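Local coordinates for protein CD1-2 antigen (Gallus gallus, PDB 3DBX) that probably presents lipid antigens at the cell surface, as an MHC class I-like CD1 glycoprotein with an immunoglobulin C1-set domain, at residues A[214-219]-A[269-274]; A[210-215]-A[248-253]. All coordinates share one frame; numbering follows the deposited sequence.

Contact 1 of 2, residues A[214-219]-A[269-274]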
loop_
_atom_site.group_PDB
_atom_site.type_symbol
_atom_site.label_atom_id
_atom_site.label_comp_id
_atom_site.label_asym_id
_atom_site.label_seq_id
_atom_site.Cartn_x
_atom_site.Cartn_y
_atom_site.Cartn_z
ATOM N N PHE A 214 -10.489 -4.787 11.113
ATOM C CA PHE A 214 -11.608 -4.373 10.265
ATOM C C PHE A 214 -11.386 -4.428 8.754
ATOM O O PHE A 214 -10.286 -4.223 8.253
ATOM C CB PHE A 214 -12.108 -2.979 10.653
ATOM C CG PHE A 214 -11.060 -1.898 10.540
ATOM C CD1 PHE A 214 -10.262 -1.591 11.618
ATOM C CD2 PHE A 214 -10.941 -1.153 9.375
ATOM C CE1 PHE A 214 -9.311 -0.532 11.537
ATOM C CE2 PHE A 214 -10.001 -0.150 9.253
ATOM C CZ PHE A 214 -9.163 0.156 10.338
ATOM N N TYR A 215 -12.464 -4.693 8.030
ATOM C CA TYR A 215 -12.384 -4.644 6.576
ATOM C C TYR A 215 -13.786 -4.262 6.092
ATOM O O TYR A 215 -14.765 -4.788 6.602
ATOM C CB TYR A 215 -11.935 -6.015 6.004
ATOM C CG TYR A 215 -11.776 -5.955 4.496
ATOM C CD1 TYR A 215 -12.802 -6.347 3.650
ATOM C CD2 TYR A 215 -10.614 -5.434 3.929
ATOM C CE1 TYR A 215 -12.675 -6.245 2.258
ATOM C CE2 TYR A 215 -10.469 -5.331 2.537
ATOM C CZ TYR A 215 -11.500 -5.738 1.713
ATOM O OH TYR A 215 -11.334 -5.637 0.343
ATOM N N PRO A 216 -13.902 -3.380 5.086
ATOM C CA PRO A 216 -12.900 -2.711 4.262
ATOM C C PRO A 216 -12.133 -1.581 4.988
ATOM O O PRO A 216 -12.380 -1.317 6.159
ATOM C CB PRO A 216 -13.720 -2.198 3.062
ATOM C CG PRO A 216 -15.127 -2.044 3.583
ATOM C CD PRO A 216 -15.282 -3.127 4.623
ATOM N N ARG A 217 -11.223 -0.931 4.273
ATOM C CA ARG A 217 -10.292 0.034 4.844
ATOM C C ARG A 217 -10.885 1.334 5.393
ATOM O O ARG A 217 -10.348 1.868 6.386
ATOM C CB ARG A 217 -9.252 0.400 3.770
ATOM C CG ARG A 217 -7.965 1.111 4.299
ATOM C CD ARG A 217 -7.088 1.476 3.103
ATOM N NE ARG A 217 -5.712 1.840 3.477
ATOM C CZ ARG A 217 -5.303 3.068 3.804
ATOM N NH1 ARG A 217 -6.174 4.074 3.868
ATOM N NH2 ARG A 217 -4.019 3.292 4.102
ATOM N N PRO A 218 -11.868 1.955 4.678
ATOM C CA PRO A 218 -12.358 3.255 5.170
ATOM C C PRO A 218 -12.967 3.140 6.561
ATOM O O PRO A 218 -13.638 2.154 6.856
ATOM C CB PRO A 218 -13.445 3.608 4.158
ATOM C CG PRO A 218 -13.000 2.911 2.901
ATOM C CD PRO A 218 -12.500 1.609 3.388
ATOM N N ILE A 219 -12.697 4.119 7.419
ATOM C CA ILE A 219 -13.192 4.102 8.812
ATOM C C ILE A 219 -13.057 5.512 9.370
ATOM O O ILE A 219 -12.231 6.315 8.874
ATOM C CB ILE A 219 -12.372 3.074 9.678
ATOM C CG1 ILE A 219 -13.093 2.713 10.996
ATOM C CG2 ILE A 219 -10.937 3.558 9.909
ATOM C CD1 ILE A 219 -12.361 1.625 11.765
ATOM N N VAL A 269 -16.237 4.782 16.886
ATOM C CA VAL A 269 -15.754 4.212 15.614
ATOM C C VAL A 269 -16.929 4.015 14.686
ATOM O O VAL A 269 -17.919 3.349 15.027
ATOM C CB VAL A 269 -15.025 2.861 15.797
ATOM C CG1 VAL A 269 -14.329 2.470 14.527
ATOM C CG2 VAL A 269 -13.982 2.933 16.900
ATOM N N GLN A 270 -16.831 4.616 13.514
ATOM C CA GLN A 270 -17.867 4.496 12.496
ATOM C C GLN A 270 -17.199 3.665 11.378
ATOM O O GLN A 270 -16.050 3.921 10.986
ATOM C CB GLN A 270 -18.290 5.902 12.051
ATOM C CG GLN A 270 -19.162 5.999 10.753
ATOM C CD GLN A 270 -19.384 7.456 10.289
ATOM O OE1 GLN A 270 -18.529 8.339 10.509
ATOM N NE2 GLN A 270 -20.541 7.716 9.686
ATOM N N HIS A 271 -17.878 2.600 10.954
ATOM C CA HIS A 271 -17.383 1.695 9.923
ATOM C C HIS A 271 -18.593 1.133 9.211
ATOM O O HIS A 271 -19.613 0.875 9.835
ATOM C CB HIS A 271 -16.540 0.570 10.541
ATOM C CG HIS A 271 -15.830 -0.270 9.505
ATOM N ND1 HIS A 271 -16.309 -1.487 9.080
ATOM C CD2 HIS A 271 -14.717 -0.029 8.774
ATOM C CE1 HIS A 271 -15.498 -1.979 8.154
ATOM N NE2 HIS A 271 -14.512 -1.118 7.963
ATOM N N CYS A 272 -18.506 0.981 7.895
ATOM C CA CYS A 272 -19.669 0.572 7.116
ATOM C C CYS A 272 -20.195 -0.833 7.509
ATOM O O CYS A 272 -21.378 -1.099 7.365
ATOM C CB CYS A 272 -19.371 0.658 5.613
ATOM S SG CYS A 272 -18.152 -0.550 5.033
ATOM N N SER A 273 -19.327 -1.702 8.043
ATOM C CA SER A 273 -19.767 -3.045 8.470
ATOM C C SER A 273 -20.675 -3.027 9.709
ATOM O O SER A 273 -21.339 -4.016 10.038
ATOM C CB SER A 273 -18.550 -3.894 8.761
ATOM O OG SER A 273 -17.928 -3.430 9.965
ATOM N N LEU A 274 -20.709 -1.879 10.386
ATOM C CA LEU A 274 -21.480 -1.716 11.606
ATOM C C LEU A 274 -22.876 -1.186 11.347
ATOM O O LEU A 274 -23.731 -1.218 12.234
ATOM C CB LEU A 274 -20.711 -0.798 12.577
ATOM C CG LEU A 274 -19.325 -1.237 13.056
ATOM C CD1 LEU A 274 -18.561 -0.057 13.702
ATOM C CD2 LEU A 274 -19.468 -2.327 14.053
HETATM O O HOH W 1 -16.449 2.120 6.404
#

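Contact 2 of 2, residues A[210-215]-A[248-253]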
loop_
_atom_site.group_PDB
_atom_site.type_symbol
_atom_site.label_atom_id
_atom_site.label_comp_id
_atom_site.label_asym_id
_atom_site.label_seq_id
_atom_site.Cartn_x
_atom_site.Cartn_y
_atom_site.Cartn_z
ATOM N N ARG A 210 -7.194 2.035 20.175
ATOM C CA ARG A 210 -6.577 1.180 19.185
ATOM C C ARG A 210 -7.701 0.377 18.533
ATOM O O ARG A 210 -8.432 -0.323 19.224
ATOM C CB ARG A 210 -5.553 0.265 19.850
ATOM C CG ARG A 210 -4.882 -0.732 18.883
ATOM C CD ARG A 210 -4.032 -1.725 19.681
ATOM N NE ARG A 210 -3.635 -2.862 18.855
ATOM C CZ ARG A 210 -2.933 -3.898 19.281
ATOM N NH1 ARG A 210 -2.500 -3.941 20.538
ATOM N NH2 ARG A 210 -2.632 -4.865 18.436
ATOM N N VAL A 211 -7.852 0.509 17.214
ATOM C CA VAL A 211 -8.971 -0.128 16.493
ATOM C C VAL A 211 -8.363 -1.164 15.573
ATOM O O VAL A 211 -7.450 -0.839 14.844
ATOM C CB VAL A 211 -9.709 0.905 15.634
ATOM C CG1 VAL A 211 -10.953 0.253 15.008
ATOM C CG2 VAL A 211 -10.165 2.134 16.533
ATOM N N THR A 212 -8.837 -2.409 15.654
ATOM C CA THR A 212 -8.180 -3.519 14.960
ATOM C C THR A 212 -9.205 -4.354 14.157
ATOM O O THR A 212 -10.420 -4.160 14.300
ATOM C CB THR A 212 -7.387 -4.409 16.008
ATOM O OG1 THR A 212 -8.317 -4.964 16.949
ATOM C CG2 THR A 212 -6.415 -3.555 16.826
ATOM N N SER A 213 -8.723 -5.210 13.264
ATOM C CA SER A 213 -9.504 -6.339 12.706
ATOM C C SER A 213 -10.492 -6.022 11.628
ATOM O O SER A 213 -11.252 -6.925 11.223
ATOM C CB SER A 213 -10.203 -7.160 13.808
ATOM O OG SER A 213 -9.225 -7.788 14.624
ATOM N N PHE A 214 -10.489 -4.787 11.113
ATOM C CA PHE A 214 -11.608 -4.373 10.265
ATOM C C PHE A 214 -11.386 -4.428 8.754
ATOM O O PHE A 214 -10.286 -4.223 8.253
ATOM C CB PHE A 214 -12.108 -2.979 10.653
ATOM C CG PHE A 214 -11.060 -1.898 10.540
ATOM C CD1 PHE A 214 -10.262 -1.591 11.618
ATOM C CD2 PHE A 214 -10.941 -1.153 9.375
ATOM C CE1 PHE A 214 -9.311 -0.532 11.537
ATOM C CE2 PHE A 214 -10.001 -0.150 9.253
ATOM C CZ PHE A 214 -9.163 0.156 10.338
ATOM N N TYR A 215 -12.464 -4.693 8.030
ATOM C CA TYR A 215 -12.384 -4.644 6.576
ATOM C C TYR A 215 -13.786 -4.262 6.092
ATOM O O TYR A 215 -14.765 -4.788 6.602
ATOM C CB TYR A 215 -11.935 -6.015 6.004
ATOM C CG TYR A 215 -11.776 -5.955 4.496
ATOM C CD1 TYR A 215 -12.802 -6.347 3.650
ATOM C CD2 TYR A 215 -10.614 -5.434 3.929
ATOM C CE1 TYR A 215 -12.675 -6.245 2.258
ATOM C CE2 TYR A 215 -10.469 -5.331 2.537
ATOM C CZ TYR A 215 -11.500 -5.738 1.713
ATOM O OH TYR A 215 -11.334 -5.637 0.343
ATOM N N THR A 248 -6.950 -7.387 6.699
ATOM C CA THR A 248 -7.735 -6.526 7.588
ATOM C C THR A 248 -6.832 -5.317 7.950
ATOM O O THR A 248 -5.672 -5.269 7.561
ATOM C CB THR A 248 -8.193 -7.211 8.858
ATOM O OG1 THR A 248 -7.059 -7.684 9.558
ATOM C CG2 THR A 248 -9.177 -8.384 8.599
ATOM N N TYR A 249 -7.350 -4.338 8.678
ATOM C CA TYR A 249 -6.573 -3.122 8.951
ATOM C C TYR A 249 -6.636 -2.764 10.438
ATOM O O TYR A 249 -7.443 -3.309 11.153
ATOM C CB TYR A 249 -7.100 -1.952 8.102
ATOM C CG TYR A 249 -6.909 -2.152 6.604
ATOM C CD1 TYR A 249 -5.714 -1.780 5.981
ATOM C CD2 TYR A 249 -7.918 -2.732 5.828
ATOM C CE1 TYR A 249 -5.537 -1.957 4.628
ATOM C CE2 TYR A 249 -7.744 -2.929 4.449
ATOM C CZ TYR A 249 -6.550 -2.546 3.870
ATOM O OH TYR A 249 -6.336 -2.694 2.530
ATOM N N GLN A 250 -5.768 -1.839 10.870
ATOM C CA GLN A 250 -5.648 -1.391 12.239
ATOM C C GLN A 250 -5.318 0.119 12.222
ATOM O O GLN A 250 -4.646 0.580 11.337
ATOM C CB GLN A 250 -4.390 -2.022 12.816
ATOM C CG GLN A 250 -4.670 -3.013 13.823
ATOM C CD GLN A 250 -3.427 -3.578 14.422
ATOM O OE1 GLN A 250 -2.936 -4.635 14.002
ATOM N NE2 GLN A 250 -2.930 -2.911 15.437
ATOM N N LEU A 251 -5.721 0.850 13.245
ATOM C CA LEU A 251 -5.520 2.309 13.305
ATOM C C LEU A 251 -5.427 2.604 14.799
ATOM O O LEU A 251 -6.053 1.901 15.614
ATOM C CB LEU A 251 -6.791 3.026 12.742
ATOM C CG LEU A 251 -6.865 4.539 12.574
ATOM C CD1 LEU A 251 -8.019 4.822 11.628
ATOM C CD2 LEU A 251 -7.182 5.182 13.885
ATOM N N ARG A 252 -4.674 3.640 15.152
ATOM C CA ARG A 252 -4.596 4.145 16.519
ATOM C C ARG A 252 -4.980 5.633 16.456
ATOM O O ARG A 252 -4.431 6.365 15.613
ATOM C CB ARG A 252 -3.136 4.040 16.955
ATOM C CG ARG A 252 -2.824 3.316 18.271
ATOM C CD ARG A 252 -1.248 3.203 18.412
ATOM N NE ARG A 252 -0.735 3.746 19.683
ATOM C CZ ARG A 252 -0.275 4.992 19.865
ATOM N NH1 ARG A 252 -0.265 5.873 18.863
ATOM N NH2 ARG A 252 0.181 5.358 21.057
ATOM N N SER A 253 -5.903 6.083 17.316
ATOM C CA SER A 253 -6.187 7.518 17.449
ATOM C C SER A 253 -5.803 7.943 18.858
ATOM O O SER A 253 -5.944 7.148 19.765
ATOM C CB SER A 253 -7.665 7.820 17.207
ATOM O OG SER A 253 -7.876 9.234 17.314
#

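Contact 1 of 2, residues A[214-219]-A[269-274]
His271 reaches across to the 214-219 loop and donates from NE2 to the carbonyl oxygen of Pro216, with NE2 to O at 2.8 Å and an N-H...O angle of 175°. The acceptor lies in the imidazole plane, whereas the donor is tilted 23° from the carbonyl plane. This reach comes from the first torsion: CG stands anti to the backbone N (chi1 -171°), which brings NE2 to the Pro216 carbonyl while ND1 stays near Ser273. At that other nitrogen, His271 ND1 and Ser273 OG share a hydrogen bond of 2.7 Å, so both nitrogens are engaged and the ring's rotation is fixed; either atom of that pair could be the donor. The ring edge also meets Tyr215 O, 3.3 Å from His271 CE1. One face carries Phe214 CB; over the opposite face, toward the rim, sits a water that accepts from Cys272 N and donates to Pro218 O. Phe214 CD2 comes within 3.8 Å of His271 NE2. Ile219 has CG1 anti to its backbone N, and from there CD1 presses on Val269 CG1 at a tight 3.5 Å while also lying over the centre of the Phe214 ring. Pro216 CG also touches Cys272 SG at 3.7 Å. The peptide bond before Pro216 is cis. A cis-proline loop after strand 204-214, whose carbonyl is gripped by a histidine next to Gln270, is characteristic of the immunoglobulin C1-set domain: it is the Phe-Tyr-Pro turn between strands B and C, held to the chain of strand F.

Contact 2 of 2, residues A[210-215]-A[248-253]
Phe214 lies across Tyr249 at about a right angle, with Tyr249 CB over the ring face in a CH-pi contact, 4.0 Å from the Phe214 ring centroid and 27° off the normal. The Tyr249 carbonyl group covers the same ring, its O 3.3 Å from Phe214 CD1. Next to this pair, the Tyr215 and Tyr249 side chains run side by side in the same direction and meet edge to edge, Tyr215 CD2 to Tyr249 CE2 at 3.8 Å. Their hydroxyls converge on one carboxylate, that of Asp37, Tyr215 OH bonding to OD1 and Tyr249 OH to OD2, which ties the immunoglobulin domain to the MHC-like platform. The backbone sets these rings in place. Val211 and Leu251 form an antiparallel hydrogen-bonded pair, with Val211 N to Leu251 O at 2.8 Å and the return bond from Leu251 N to Val211 O at 2.9 Å. The register then shifts by one: Ser213 and Phe214 both face Tyr249 in a G1 beta bulge, Ser213 having positive phi (79°). Beyond it Tyr249 N donates to Phe214 O at 3.0 Å, while the bond from Phe214 N to Tyr249 O is weak. The bulge interrupts strand B beside strand E in this C1-set sheet. Val211, Phe214, Tyr249 and Leu251 point to one face, where Val221 of the second sheet packs on Val211 and Leu251. Thr212 and Gln250 lie side by side, CG2 to CG at 3.5 Å, while Arg210 and Arg252 point to the opposite face. Farther out, Arg210 NH2 and Ser213 OG hydrogen-bond to side chains of the other protein chain in the assembly, which also packs on Thr248, Gln250 and Arg252.

Contacts 1 and 2 have centres about 9 Å apart and share Phe214 and Tyr215, where strand 204-214 gives way to the loop leading to strand 220-225. Along the chain, 210-215 runs into 214-219, and strand 249-257 is followed by strand 265-270. Contact 2 lies within one four-stranded sheet of the immunoglobulin domain; contact 1 bridges from that sheet's departing chain to strand 265-270, an inner strand of the other sheet, and the residues that follow it. They meet in the interior: Ile219 CG2 packs on Leu251 CD1 at 3.6 Å, and Val269 CG2 on Val211 CG2 at 3.9 Å. Together they join the two sheets of the sandwich at the end where Tyr215 and Tyr249 face the MHC-like platform, which probably presents lipid antigens.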